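Local structure of pentatricopeptide repeat-containing protein 10, chloroplastic (Zea mays, 4M59) at residues R156-I161 with D190-E195; V142-V147 with V162-E167; S446-R449 with K454-E457; L463-A468 with L496-I501. The protein binds specific intergenic RNA segments in the chloroplast atpH 5'-UTR and psaJ 3'-UTR and shields the transcripts from exonucleases, stabilising chloroplast mRNA. The protein carries 4 engineered substitutions. All coordinates share one frame; numbering follows the deposited sequence.

Interaction 1 (R156-I161 with D190-E195)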
loop_
_atom_site.group_PDB
_atom_site.type_symbol
_atom_site.label_atom_id
_atom_site.label_comp_id
_atom_site.label_asym_id
_atom_site.label_seq_id
_atom_site.Cartn_x
_atom_site.Cartn_y
_atom_site.Cartn_z
ATOM N N ARG A 156 10.090 -29.869 14.946
ATOM C CA ARG A 156 10.587 -31.161 15.376
ATOM C C ARG A 156 10.115 -31.520 16.768
ATOM O O ARG A 156 10.900 -31.962 17.590
ATOM C CB ARG A 156 12.107 -31.177 15.335
ATOM C CG ARG A 156 12.683 -31.170 13.944
ATOM C CD ARG A 156 14.194 -31.255 13.974
ATOM N NE ARG A 156 14.752 -31.316 12.628
ATOM C CZ ARG A 156 14.892 -30.264 11.834
ATOM N NH1 ARG A 156 14.513 -29.062 12.234
ATOM N NH2 ARG A 156 15.409 -30.417 10.632
ATOM N N SER A 157 8.842 -31.282 17.053
ATOM C CA SER A 157 8.346 -31.458 18.413
ATOM C C SER A 157 7.152 -32.397 18.491
ATOM O O SER A 157 6.421 -32.400 19.479
ATOM C CB SER A 157 7.994 -30.105 19.024
ATOM O OG SER A 157 8.967 -29.135 18.700
ATOM N N TRP A 158 6.959 -33.192 17.450
ATOM C CA TRP A 158 5.856 -34.128 17.426
ATOM C C TRP A 158 5.896 -35.195 18.522
ATOM O O TRP A 158 4.877 -35.477 19.132
ATOM C CB TRP A 158 5.727 -34.752 16.038
ATOM C CG TRP A 158 4.553 -35.637 15.882
ATOM C CD1 TRP A 158 4.572 -36.919 15.488
ATOM C CD2 TRP A 158 3.186 -35.302 16.107
ATOM N NE1 TRP A 158 3.308 -37.419 15.458
ATOM C CE2 TRP A 158 2.438 -36.440 15.831
ATOM C CE3 TRP A 158 2.532 -34.152 16.514
ATOM C CZ2 TRP A 158 1.065 -36.468 15.954
ATOM C CZ3 TRP A 158 1.169 -34.188 16.634
ATOM C CH2 TRP A 158 0.452 -35.335 16.354
ATOM N N PRO A 159 7.060 -35.788 18.780
ATOM C CA PRO A 159 7.066 -36.785 19.840
ATOM C C PRO A 159 6.701 -36.187 21.171
ATOM O O PRO A 159 6.094 -36.845 21.993
ATOM C CB PRO A 159 8.517 -37.225 19.884
ATOM C CG PRO A 159 9.001 -37.002 18.568
ATOM C CD PRO A 159 8.354 -35.761 18.090
ATOM N N ARG A 160 7.102 -34.942 21.392
ATOM C CA ARG A 160 6.823 -34.273 22.653
ATOM C C ARG A 160 5.346 -33.935 22.768
ATOM O O ARG A 160 4.830 -33.736 23.865
ATOM C CB ARG A 160 7.676 -33.012 22.793
ATOM C CG ARG A 160 8.787 -33.134 23.824
ATOM C CD ARG A 160 9.791 -32.002 23.698
ATOM N NE ARG A 160 10.684 -32.187 22.562
ATOM C CZ ARG A 160 11.492 -31.242 22.086
ATOM N NH1 ARG A 160 12.270 -31.498 21.044
ATOM N NH2 ARG A 160 11.520 -30.045 22.656
ATOM N N ILE A 161 4.663 -33.878 21.628
ATOM C CA ILE A 161 3.241 -33.599 21.609
ATOM C C ILE A 161 2.460 -34.850 21.916
ATOM O O ILE A 161 1.552 -34.848 22.726
ATOM C CB ILE A 161 2.815 -33.089 20.261
ATOM C CG1 ILE A 161 3.463 -31.738 20.020
ATOM C CG2 ILE A 161 1.339 -32.974 20.207
ATOM C CD1 ILE A 161 3.341 -31.241 18.642
ATOM N N ASP A 190 5.073 -28.227 10.032
ATOM C CA ASP A 190 6.240 -29.069 9.844
ATOM C C ASP A 190 6.110 -29.930 8.608
ATOM O O ASP A 190 7.105 -30.383 8.057
ATOM C CB ASP A 190 6.484 -29.943 11.065
ATOM C CG ASP A 190 7.836 -30.618 11.031
ATOM O OD1 ASP A 190 7.954 -31.689 10.405
ATOM O OD2 ASP A 190 8.785 -30.083 11.624
ATOM N N GLY A 191 4.878 -30.142 8.170
ATOM C CA GLY A 191 4.610 -30.971 7.017
ATOM C C GLY A 191 4.200 -32.359 7.446
ATOM O O GLY A 191 4.385 -33.325 6.725
ATOM N N LEU A 192 3.651 -32.454 8.643
ATOM C CA LEU A 192 3.239 -33.715 9.185
ATOM C C LEU A 192 1.860 -34.028 8.793
ATOM O O LEU A 192 0.996 -34.097 9.608
ATOM C CB LEU A 192 3.268 -33.640 10.663
ATOM C CG LEU A 192 4.617 -33.304 11.241
ATOM C CD1 LEU A 192 4.469 -33.107 12.688
ATOM C CD2 LEU A 192 5.511 -34.433 10.999
ATOM N N VAL A 193 1.665 -34.251 7.522
ATOM C CA VAL A 193 0.343 -34.437 6.968
ATOM C C VAL A 193 -0.344 -35.673 7.487
ATOM O O VAL A 193 -1.488 -35.623 7.891
ATOM C CB VAL A 193 0.421 -34.548 5.467
ATOM C CG1 VAL A 193 -0.954 -34.499 4.896
ATOM C CG2 VAL A 193 1.248 -33.435 4.911
ATOM N N ASP A 194 0.360 -36.797 7.432
ATOM C CA ASP A 194 -0.224 -38.090 7.774
ATOM C C ASP A 194 -0.666 -38.176 9.230
ATOM O O ASP A 194 -1.679 -38.799 9.544
ATOM C CB ASP A 194 0.761 -39.217 7.465
ATOM C CG ASP A 194 1.220 -39.209 6.020
ATOM O OD1 ASP A 194 0.412 -38.846 5.140
ATOM O OD2 ASP A 194 2.390 -39.565 5.770
ATOM N N GLU A 195 0.135 -37.601 10.121
ATOM C CA GLU A 195 -0.118 -37.696 11.555
ATOM C C GLU A 195 -1.271 -36.792 11.957
ATOM O O GLU A 195 -2.027 -37.104 12.878
ATOM C CB GLU A 195 1.140 -37.344 12.358
ATOM C CG GLU A 195 2.196 -36.574 11.585
ATOM C CD GLU A 195 3.291 -37.470 11.041
ATOM O OE1 GLU A 195 3.624 -37.339 9.847
ATOM O OE2 GLU A 195 3.821 -38.300 11.808
#
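Trp158 lays its indole against the side chain of Glu195, whose CG lies over one ring face. Glu195 CG stands 4.0 Å above the plane of the Trp158 ring, displaced toward the rim, while Glu195 CB reaches the benzo side at 3.7 Å from Trp158 CZ2. The Glu195 carboxylate turns nearly upright on the indole, the two planes being 83° apart. Its OE2 remains 3.8 Å from Trp158 NE1, a near approach without a hydrogen bond. The aliphatic part of Glu195 packs on the ring, with its carboxylate near the pyrrole nitrogen. Trp158 CG lies anti to the backbone N (chi1 -175°), which sends the indole across to the partner segment and leaves CB against Leu192, 3.9 Å from Leu192 CD1. Leu192 occupies the N-cap position of helix 193-204 and is also the centre of an inverse gamma turn. Farther along, Asp190 OD2 comes within 3.6 Å of Arg156 N, again without bonding; Asp190 OD2 and Arg156 NH1 are 5.9 Å apart, so any attraction between the charges is long-range. This surface contact joins the starts of helices 158-170 and 193-204, in the predicted third and fourth repeats. Between them runs helix 177-188, whose Val183 and Cys187 also touch Trp158, and Cys187 packs on Leu192 as well.

Interaction 2 (V142-V147 with V162-E167); sequences VTYNVV and VALLDE. With nucleotides of chain D.
Leu164 points one methyl at the rim of the Tyr144 ring, so the two side chains meet obliquely rather than stacking. Leu164 CD1 lies near the ring plane, 4.1 Å from Tyr144 CD1. The other branch, Leu164 CD2, reaches Val147 CG1 at 4.2 Å, one helical turn further along 141-151. With CG anti to the backbone N (chi1 -176°), the branched end of Leu164 is aimed at helix 141-151. Leu148 and Tyr151 continue the apolar surface around Leu164, while Tyr144 also packs on Pro139, Ala171 and Val173. The two helices lie within the predicted third repeat, forming the helical hairpin of a PPR unit.

A different side of helix 141-151 meets RNA. Val142 wedges between two nucleotides: its CG1 is 3.4 Å from O4' of U2 of chain D, and its CG2 is 3.3 Å from O6 of G1 of chain D. Beside it, Asn145 ND2 donates a bent hydrogen bond of 3.3 Å to O2 of U2 of chain D (N-H...O angle 144°). The amide is anchored on both ends, ND2 also bonding Asp176 OD1 and OD1 bonding Thr179 OG1, which limits its rotation. An asparagine paired with the aspartate at the start of the predicted fourth repeat fits the PPR code for uracil. Chemically the helix is two-sided: purely apolar contacts, without a hydrogen bond, join it to Val162-Glu167, whereas the base is read by the amide of Asn145, which Asp176 and Thr179 position.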
loop_
_atom_site.group_PDB
_atom_site.type_symbol
_atom_site.label_atom_id
_atom_site.label_comp_id
_atom_site.label_asym_id
_atom_site.label_seq_id
_atom_site.Cartn_x
_atom_site.Cartn_y
_atom_site.Cartn_z
ATOM N N VAL A 142 -5.888 -25.372 29.680
ATOM C CA VAL A 142 -5.283 -24.251 29.011
ATOM C C VAL A 142 -3.780 -24.265 29.189
ATOM O O VAL A 142 -3.037 -23.885 28.301
ATOM C CB VAL A 142 -5.854 -22.972 29.547
ATOM C CG1 VAL A 142 -5.336 -21.805 28.794
ATOM C CG2 VAL A 142 -7.332 -23.020 29.419
ATOM N N THR A 143 -3.327 -24.735 30.332
ATOM C CA THR A 143 -1.911 -24.898 30.550
ATOM C C THR A 143 -1.345 -25.919 29.581
ATOM O O THR A 143 -0.349 -25.668 28.930
ATOM C CB THR A 143 -1.617 -25.313 31.993
ATOM O OG1 THR A 143 -2.169 -24.343 32.880
ATOM C CG2 THR A 143 -0.145 -25.372 32.230
ATOM N N TYR A 144 -1.986 -27.071 29.481
ATOM C CA TYR A 144 -1.505 -28.097 28.586
ATOM C C TYR A 144 -1.572 -27.584 27.172
ATOM O O TYR A 144 -0.713 -27.868 26.368
ATOM C CB TYR A 144 -2.348 -29.365 28.700
ATOM C CG TYR A 144 -2.073 -30.242 29.896
ATOM C CD1 TYR A 144 -1.032 -31.145 29.895
ATOM C CD2 TYR A 144 -2.884 -30.197 31.005
ATOM C CE1 TYR A 144 -0.797 -31.951 30.979
ATOM C CE2 TYR A 144 -2.648 -30.998 32.085
ATOM C CZ TYR A 144 -1.610 -31.871 32.070
ATOM O OH TYR A 144 -1.387 -32.663 33.162
ATOM N N ASN A 145 -2.601 -26.815 26.879
ATOM C CA ASN A 145 -2.807 -26.314 25.534
ATOM C C ASN A 145 -1.804 -25.250 25.123
ATOM O O ASN A 145 -1.384 -25.191 23.979
ATOM C CB ASN A 145 -4.224 -25.767 25.387
ATOM C CG ASN A 145 -5.253 -26.845 25.217
ATOM O OD1 ASN A 145 -4.946 -27.947 24.816
ATOM N ND2 ASN A 145 -6.490 -26.519 25.497
ATOM N N VAL A 146 -1.436 -24.400 26.062
ATOM C CA VAL A 146 -0.439 -23.398 25.791
ATOM C C VAL A 146 0.865 -24.051 25.443
ATOM O O VAL A 146 1.494 -23.712 24.461
ATOM C CB VAL A 146 -0.238 -22.507 26.989
ATOM C CG1 VAL A 146 1.084 -21.850 26.932
ATOM C CG2 VAL A 146 -1.305 -21.484 27.019
ATOM N N VAL A 147 1.267 -25.016 26.242
ATOM C CA VAL A 147 2.536 -25.675 26.049
ATOM C C VAL A 147 2.567 -26.421 24.743
ATOM O O VAL A 147 3.610 -26.587 24.139
ATOM C CB VAL A 147 2.803 -26.618 27.198
ATOM C CG1 VAL A 147 4.142 -27.256 27.055
ATOM C CG2 VAL A 147 2.729 -25.861 28.484
ATOM N N VAL A 162 2.848 -35.943 21.264
ATOM C CA VAL A 162 2.226 -37.238 21.498
ATOM C C VAL A 162 2.418 -37.676 22.947
ATOM O O VAL A 162 1.501 -38.215 23.565
ATOM C CB VAL A 162 2.804 -38.318 20.565
ATOM C CG1 VAL A 162 2.196 -39.675 20.884
ATOM C CG2 VAL A 162 2.560 -37.947 19.110
ATOM N N ALA A 163 3.611 -37.441 23.484
ATOM C CA ALA A 163 3.898 -37.798 24.859
ATOM C C ALA A 163 3.134 -36.957 25.859
ATOM O O ALA A 163 2.771 -37.442 26.914
ATOM C CB ALA A 163 5.364 -37.694 25.127
ATOM N N LEU A 164 2.893 -35.699 25.534
ATOM C CA LEU A 164 2.210 -34.818 26.457
ATOM C C LEU A 164 0.731 -35.028 26.354
ATOM O O LEU A 164 -0.006 -34.778 27.298
ATOM C CB LEU A 164 2.540 -33.369 26.161
ATOM C CG LEU A 164 1.962 -32.353 27.133
ATOM C CD1 LEU A 164 2.593 -32.497 28.485
ATOM C CD2 LEU A 164 2.185 -30.976 26.610
ATOM N N LEU A 165 0.292 -35.476 25.193
ATOM C CA LEU A 165 -1.098 -35.815 25.017
ATOM C C LEU A 165 -1.440 -36.938 25.964
ATOM O O LEU A 165 -2.459 -36.902 26.628
ATOM C CB LEU A 165 -1.364 -36.231 23.582
ATOM C CG LEU A 165 -1.579 -35.091 22.598
ATOM C CD1 LEU A 165 -1.549 -35.618 21.202
ATOM C CD2 LEU A 165 -2.891 -34.437 22.869
ATOM N N ASP A 166 -0.558 -37.925 26.041
ATOM C CA ASP A 166 -0.737 -39.028 26.965
ATOM C C ASP A 166 -0.833 -38.563 28.409
ATOM O O ASP A 166 -1.801 -38.864 29.089
ATOM C CB ASP A 166 0.390 -40.043 26.825
ATOM C CG ASP A 166 0.291 -40.843 25.551
ATOM O OD1 ASP A 166 -0.747 -40.759 24.875
ATOM O OD2 ASP A 166 1.251 -41.559 25.228
ATOM N N GLU A 167 0.170 -37.823 28.863
ATOM C CA GLU A 167 0.191 -37.315 30.232
ATOM C C GLU A 167 -1.109 -36.610 30.594
ATOM O O GLU A 167 -1.773 -36.972 31.562
ATOM C CB GLU A 167 1.371 -36.367 30.434
ATOM C CG GLU A 167 2.692 -36.879 29.887
ATOM C CD GLU A 167 3.822 -35.892 30.097
ATOM O OE1 GLU A 167 3.653 -34.957 30.906
ATOM O OE2 GLU A 167 4.880 -36.050 29.452
ATOM P P U D 2 -6.026 -15.667 26.258
ATOM O OP1 U D 2 -5.413 -14.739 25.272
ATOM O OP2 U D 2 -7.500 -15.715 26.397
ATOM O "O5'" U D 2 -5.508 -17.136 25.919
ATOM C "C5'" U D 2 -4.120 -17.436 25.888
ATOM C "C4'" U D 2 -3.873 -18.813 25.327
ATOM O "O4'" U D 2 -4.538 -19.804 26.148
ATOM C "C3'" U D 2 -4.425 -19.058 23.930
ATOM O "O3'" U D 2 -3.568 -18.555 22.917
ATOM C "C2'" U D 2 -4.617 -20.571 23.896
ATOM O "O2'" U D 2 -3.390 -21.231 23.624
ATOM C "C1'" U D 2 -5.016 -20.864 25.345
ATOM N N1 U D 2 -6.484 -20.970 25.529
ATOM C C2 U D 2 -7.058 -22.230 25.530
ATOM O O2 U D 2 -6.416 -23.254 25.379
ATOM N N3 U D 2 -8.421 -22.258 25.712
ATOM C C4 U D 2 -9.250 -21.174 25.892
ATOM O O4 U D 2 -10.458 -21.348 26.043
ATOM C C5 U D 2 -8.588 -19.909 25.881
ATOM C C6 U D 2 -7.263 -19.849 25.709
ATOM O "O5'" G D 1 -8.394 -15.082 30.069
ATOM C "C5'" G D 1 -7.214 -14.303 30.203
ATOM C "C4'" G D 1 -5.972 -15.155 30.092
ATOM O "O4'" G D 1 -5.921 -16.100 31.200
ATOM C "C3'" G D 1 -5.877 -16.032 28.850
ATOM O "O3'" G D 1 -5.408 -15.341 27.707
ATOM C "C2'" G D 1 -4.942 -17.142 29.308
ATOM O "O2'" G D 1 -3.597 -16.683 29.311
ATOM C "C1'" G D 1 -5.397 -17.333 30.753
ATOM N N9 G D 1 -6.443 -18.374 30.881
ATOM C C8 G D 1 -7.620 -18.466 30.174
ATOM N N7 G D 1 -8.361 -19.484 30.504
ATOM C C5 G D 1 -7.639 -20.107 31.506
ATOM C C6 G D 1 -7.947 -21.270 32.250
ATOM O O6 G D 1 -8.943 -21.994 32.166
ATOM N N1 G D 1 -6.949 -21.564 33.168
ATOM C C2 G D 1 -5.801 -20.837 33.352
ATOM N N2 G D 1 -4.972 -21.309 34.296
ATOM N N3 G D 1 -5.498 -19.743 32.663
ATOM C C4 G D 1 -6.460 -19.431 31.765
#

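Interaction 3 (S446-R449 with K454-E457)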
loop_
_atom_site.group_PDB
_atom_site.type_symbol
_atom_site.label_atom_id
_atom_site.label_comp_id
_atom_site.label_asym_id
_atom_site.label_seq_id
_atom_site.Cartn_x
_atom_site.Cartn_y
_atom_site.Cartn_z
ATOM N N SER A 446 -5.584 31.791 -6.635
ATOM C CA SER A 446 -6.116 33.087 -6.285
ATOM C C SER A 446 -7.622 32.988 -6.247
ATOM O O SER A 446 -8.257 33.491 -5.331
ATOM C CB SER A 446 -5.689 34.123 -7.314
ATOM O OG SER A 446 -6.449 34.002 -8.494
ATOM N N LYS A 447 -8.196 32.316 -7.224
ATOM C CA LYS A 447 -9.634 32.191 -7.269
ATOM C C LYS A 447 -10.064 31.418 -6.070
ATOM O O LYS A 447 -11.085 31.686 -5.498
ATOM C CB LYS A 447 -10.061 31.433 -8.509
ATOM C CG LYS A 447 -11.538 31.273 -8.657
ATOM C CD LYS A 447 -12.150 32.530 -9.161
ATOM C CE LYS A 447 -13.586 32.316 -9.520
ATOM N NZ LYS A 447 -14.318 31.773 -8.367
ATOM N N MET A 448 -9.261 30.430 -5.696
ATOM C CA MET A 448 -9.522 29.653 -4.497
ATOM C C MET A 448 -9.538 30.601 -3.308
ATOM O O MET A 448 -10.362 30.480 -2.403
ATOM C CB MET A 448 -8.435 28.596 -4.315
ATOM C CG MET A 448 -8.706 27.593 -3.208
ATOM S SD MET A 448 -7.698 26.108 -3.366
ATOM C CE MET A 448 -6.268 26.739 -4.237
ATOM N N ARG A 449 -8.612 31.554 -3.332
ATOM C CA ARG A 449 -8.503 32.570 -2.294
ATOM C C ARG A 449 -9.661 33.558 -2.289
ATOM O O ARG A 449 -10.099 34.001 -1.225
ATOM C CB ARG A 449 -7.176 33.322 -2.423
ATOM C CG ARG A 449 -5.990 32.593 -1.809
ATOM C CD ARG A 449 -4.740 33.457 -1.850
ATOM N NE ARG A 449 -3.547 32.676 -2.166
ATOM C CZ ARG A 449 -2.919 31.889 -1.302
ATOM N NH1 ARG A 449 -3.370 31.771 -0.060
ATOM N NH2 ARG A 449 -1.841 31.214 -1.677
ATOM N N LYS A 454 -8.664 28.398 1.666
ATOM C CA LYS A 454 -7.245 28.376 1.957
ATOM C C LYS A 454 -6.649 27.097 1.427
ATOM O O LYS A 454 -7.121 26.013 1.738
ATOM C CB LYS A 454 -7.005 28.464 3.465
ATOM N N PRO A 455 -5.602 27.223 0.625
ATOM C CA PRO A 455 -4.885 26.125 0.002
ATOM C C PRO A 455 -4.372 25.100 0.985
ATOM O O PRO A 455 -3.801 25.463 1.998
ATOM C CB PRO A 455 -3.714 26.835 -0.644
ATOM C CG PRO A 455 -4.241 28.141 -0.984
ATOM C CD PRO A 455 -5.111 28.518 0.151
ATOM N N ASN A 456 -4.580 23.827 0.680
ATOM C CA ASN A 456 -4.056 22.765 1.516
ATOM C C ASN A 456 -2.576 22.579 1.241
ATOM O O ASN A 456 -1.933 23.424 0.620
ATOM C CB ASN A 456 -4.797 21.454 1.251
ATOM C CG ASN A 456 -6.305 21.608 1.303
ATOM O OD1 ASN A 456 -7.043 20.704 0.915
ATOM N ND2 ASN A 456 -6.770 22.755 1.790
ATOM N N GLU A 457 -2.046 21.463 1.712
ATOM C CA GLU A 457 -0.671 21.104 1.482
ATOM C C GLU A 457 -0.513 20.530 0.103
ATOM O O GLU A 457 0.384 20.906 -0.631
ATOM C CB GLU A 457 -0.248 20.074 2.509
ATOM C CG GLU A 457 0.715 19.049 1.993
ATOM C CD GLU A 457 1.007 17.992 3.010
ATOM O OE1 GLU A 457 0.471 16.879 2.881
ATOM O OE2 GLU A 457 1.770 18.278 3.948
#
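The Arg449 guanidinium has Pro455 CG over one of its faces, with CG 4.0 Å from Arg449 CZ. On that same side Pro455 CD lies against NH1, 3.7 Å from Arg449 NH1. The arginine chain and the proline cross at about a right angle, so the pyrrolidine meets the guanidinium through its CG and CD carbons. A bend at chi3 (-141°) turns the end of the arginine over the proline, although the chain leaves the helix to one side.

Met448 supplies the second contact. Its CG is anti to the backbone N (chi1 -172°), and the last torsion curls the methyl round, placing Met448 CE 4.1 Å from Pro455 CG. Pro455 CG thus touches both neighbours, the buried thioether chain and the exposed charged one; Tyr425 of helix 422-435 also packs on Met448.

The contact folds the connector after helix 438-449 back on the helix's last turn, where the predicted eleventh repeat gives way to the twelfth. Beyond it, Asn456 packs on Ile422 and Asn426, and on Arg522 of the second subunit, while Glu457 OE2 bonds Ser492 OG.

No hydrogen bond or salt bridge crosses between the segments. The guanidinium meets proline carbons with its flat face, a mode that leaves the in-plane N-H groups to other partners; NH2, for one, reaches Tyr460 OH in a weak hydrogen bond. The attraction between arginine and proline is probably mostly dispersion, perhaps with some polarisation of the ring C-H bonds by the positive charge.

Interaction 4 (L463-A468 with L496-I501)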
loop_
_atom_site.group_PDB
_atom_site.type_symbol
_atom_site.label_atom_id
_atom_site.label_comp_id
_atom_site.label_asym_id
_atom_site.label_seq_id
_atom_site.Cartn_x
_atom_site.Cartn_y
_atom_site.Cartn_z
ATOM N N LEU A 463 0.951 22.625 -6.993
ATOM C CA LEU A 463 1.435 23.883 -7.513
ATOM C C LEU A 463 2.925 23.805 -7.644
ATOM O O LEU A 463 3.512 24.352 -8.557
ATOM C CB LEU A 463 1.077 25.006 -6.559
ATOM C CG LEU A 463 1.426 26.415 -7.015
ATOM C CD1 LEU A 463 0.535 26.818 -8.154
ATOM C CD2 LEU A 463 1.299 27.392 -5.876
ATOM N N LEU A 464 3.546 23.107 -6.721
ATOM C CA LEU A 464 4.970 22.991 -6.751
ATOM C C LEU A 464 5.353 22.192 -7.960
ATOM O O LEU A 464 6.159 22.618 -8.759
ATOM C CB LEU A 464 5.428 22.282 -5.507
ATOM C CG LEU A 464 6.902 22.389 -5.213
ATOM C CD1 LEU A 464 7.314 23.815 -5.301
ATOM C CD2 LEU A 464 7.106 21.877 -3.837
ATOM N N GLN A 465 4.756 21.020 -8.084
ATOM C CA GLN A 465 5.026 20.155 -9.208
ATOM C C GLN A 465 4.710 20.888 -10.490
ATOM O O GLN A 465 5.399 20.741 -11.488
ATOM C CB GLN A 465 4.189 18.884 -9.103
ATOM C CG GLN A 465 4.688 17.916 -8.060
ATOM C CD GLN A 465 3.844 16.664 -7.957
ATOM O OE1 GLN A 465 2.638 16.693 -8.172
ATOM N NE2 GLN A 465 4.478 15.553 -7.614
ATOM N N CYS A 466 3.649 21.684 -10.441
ATOM C CA CYS A 466 3.197 22.448 -11.594
ATOM C C CYS A 466 4.284 23.385 -12.107
ATOM O O CYS A 466 4.394 23.619 -13.310
ATOM C CB CYS A 466 1.944 23.248 -11.242
ATOM S SG CYS A 466 0.755 23.411 -12.594
ATOM N N TYR A 467 5.082 23.923 -11.191
ATOM C CA TYR A 467 6.123 24.863 -11.576
ATOM C C TYR A 467 7.320 24.104 -12.102
ATOM O O TYR A 467 8.112 24.617 -12.870
ATOM C CB TYR A 467 6.578 25.690 -10.371
ATOM C CG TYR A 467 5.694 26.850 -9.973
ATOM C CD1 TYR A 467 5.476 27.906 -10.826
ATOM C CD2 TYR A 467 5.125 26.907 -8.719
ATOM C CE1 TYR A 467 4.691 28.968 -10.458
ATOM C CE2 TYR A 467 4.336 27.973 -8.342
ATOM C CZ TYR A 467 4.126 28.998 -9.218
ATOM O OH TYR A 467 3.344 30.061 -8.855
ATOM N N ALA A 468 7.453 22.870 -11.667
ATOM C CA ALA A 468 8.624 22.091 -12.001
ATOM C C ALA A 468 8.623 21.659 -13.454
ATOM O O ALA A 468 9.619 21.763 -14.144
ATOM C CB ALA A 468 8.691 20.896 -11.111
ATOM N N LEU A 496 8.524 18.718 1.656
ATOM C CA LEU A 496 9.965 18.702 1.500
ATOM C C LEU A 496 10.359 17.695 0.450
ATOM O O LEU A 496 11.413 17.794 -0.149
ATOM C CB LEU A 496 10.634 18.334 2.814
ATOM C CG LEU A 496 10.413 19.261 4.000
ATOM C CD1 LEU A 496 11.008 18.658 5.229
ATOM C CD2 LEU A 496 11.054 20.580 3.720
ATOM N N ARG A 497 9.505 16.708 0.240
ATOM C CA ARG A 497 9.753 15.690 -0.756
ATOM C C ARG A 497 9.537 16.282 -2.129
ATOM O O ARG A 497 10.362 16.147 -3.015
ATOM C CB ARG A 497 8.802 14.524 -0.532
ATOM C CG ARG A 497 9.019 13.339 -1.420
ATOM C CD ARG A 497 7.895 12.350 -1.249
ATOM N NE ARG A 497 7.941 11.301 -2.250
ATOM C CZ ARG A 497 8.784 10.281 -2.214
ATOM N NH1 ARG A 497 8.755 9.373 -3.168
ATOM N NH2 ARG A 497 9.659 10.172 -1.235
ATOM N N THR A 498 8.419 16.966 -2.283
ATOM C CA THR A 498 8.063 17.601 -3.532
ATOM C C THR A 498 9.061 18.695 -3.900
ATOM O O THR A 498 9.066 19.189 -5.011
ATOM C CB THR A 498 6.638 18.168 -3.441
ATOM O OG1 THR A 498 5.766 17.165 -2.915
ATOM C CG2 THR A 498 6.124 18.580 -4.791
ATOM N N LEU A 499 9.927 19.050 -2.966
ATOM C CA LEU A 499 10.887 20.121 -3.189
ATOM C C LEU A 499 12.228 19.623 -3.667
ATOM O O LEU A 499 12.860 20.254 -4.493
ATOM C CB LEU A 499 11.076 20.951 -1.923
ATOM C CG LEU A 499 10.169 22.163 -1.811
ATOM C CD1 LEU A 499 10.401 22.854 -0.504
ATOM C CD2 LEU A 499 10.451 23.093 -2.942
ATOM N N VAL A 500 12.669 18.501 -3.133
ATOM C CA VAL A 500 13.904 17.905 -3.579
ATOM C C VAL A 500 13.769 17.554 -5.038
ATOM O O VAL A 500 14.699 17.693 -5.814
ATOM C CB VAL A 500 14.192 16.642 -2.803
ATOM C CG1 VAL A 500 15.299 15.888 -3.440
ATOM C CG2 VAL A 500 14.546 16.986 -1.392
ATOM N N ILE A 501 12.576 17.123 -5.403
ATOM C CA ILE A 501 12.278 16.719 -6.761
ATOM C C ILE A 501 12.135 17.906 -7.692
ATOM O O ILE A 501 12.712 17.931 -8.765
ATOM C CB ILE A 501 10.990 15.895 -6.789
ATOM C CG1 ILE A 501 11.251 14.519 -6.199
ATOM C CG2 ILE A 501 10.472 15.753 -8.192
ATOM C CD1 ILE A 501 10.026 13.681 -6.055
#
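Segments 463-468 and 496-501, of helices 458-468 and 493-504, run side by side in the same direction, their short axes 3° from parallel and 9.7 Å apart at closest approach. The backbones come nearest at Gln465 and Thr498, whose CA atoms are 6.9 Å apart. Between the two helices Thr498 puts its methyl: CG2, anti to the backbone N, touches Leu464 CD2 and Gln465 CG, each at 3.6 Å. Leu464 and Thr498 lie alongside each other, pointing opposite ways, and Leu464 CD2 also comes 3.5 Å from Thr498 O. The threonine hydroxyl is engaged elsewhere, by Ser461 OG and Val494 O.

Such near-parallel stacking of helices from successive repeats, here the predicted twelfth and thirteenth, builds the PPR superhelix. RNA lies close by: Ile501 packs on a sugar, and Arg497 NH1 faces an RNA phosphate in a weak pairing at long range.

On the side of helix 473-483, Leu499 crosses Leu464 at about a right angle, with Leu499 CD2 3.7 Å from Leu464 CD2. Ile476 and Glu480 of helix 473-483 cover Leu499, and Ile479 of that helix covers Leu464.

From the N terminus, interaction 2 comes first, closing the short turn between helices 141-151 and 158-170. Interaction 1 opens before interaction 2 has closed, so the two cross along the chain; they share helix 158-170, and interaction 1 closes a longer loop that spans helix 177-188 and ends at helix 193-204. Far along the superhelix, on the opposite side of the chain's centre, interaction 3 closes a tight loop after helix 438-449, and interaction 4 follows in series, linking helices 458-468 and 493-504 across helix 473-483. Interactions 3 and 4 have centres about 17 Å apart, whereas the centres of interactions 1 and 3 are about 65 Å apart.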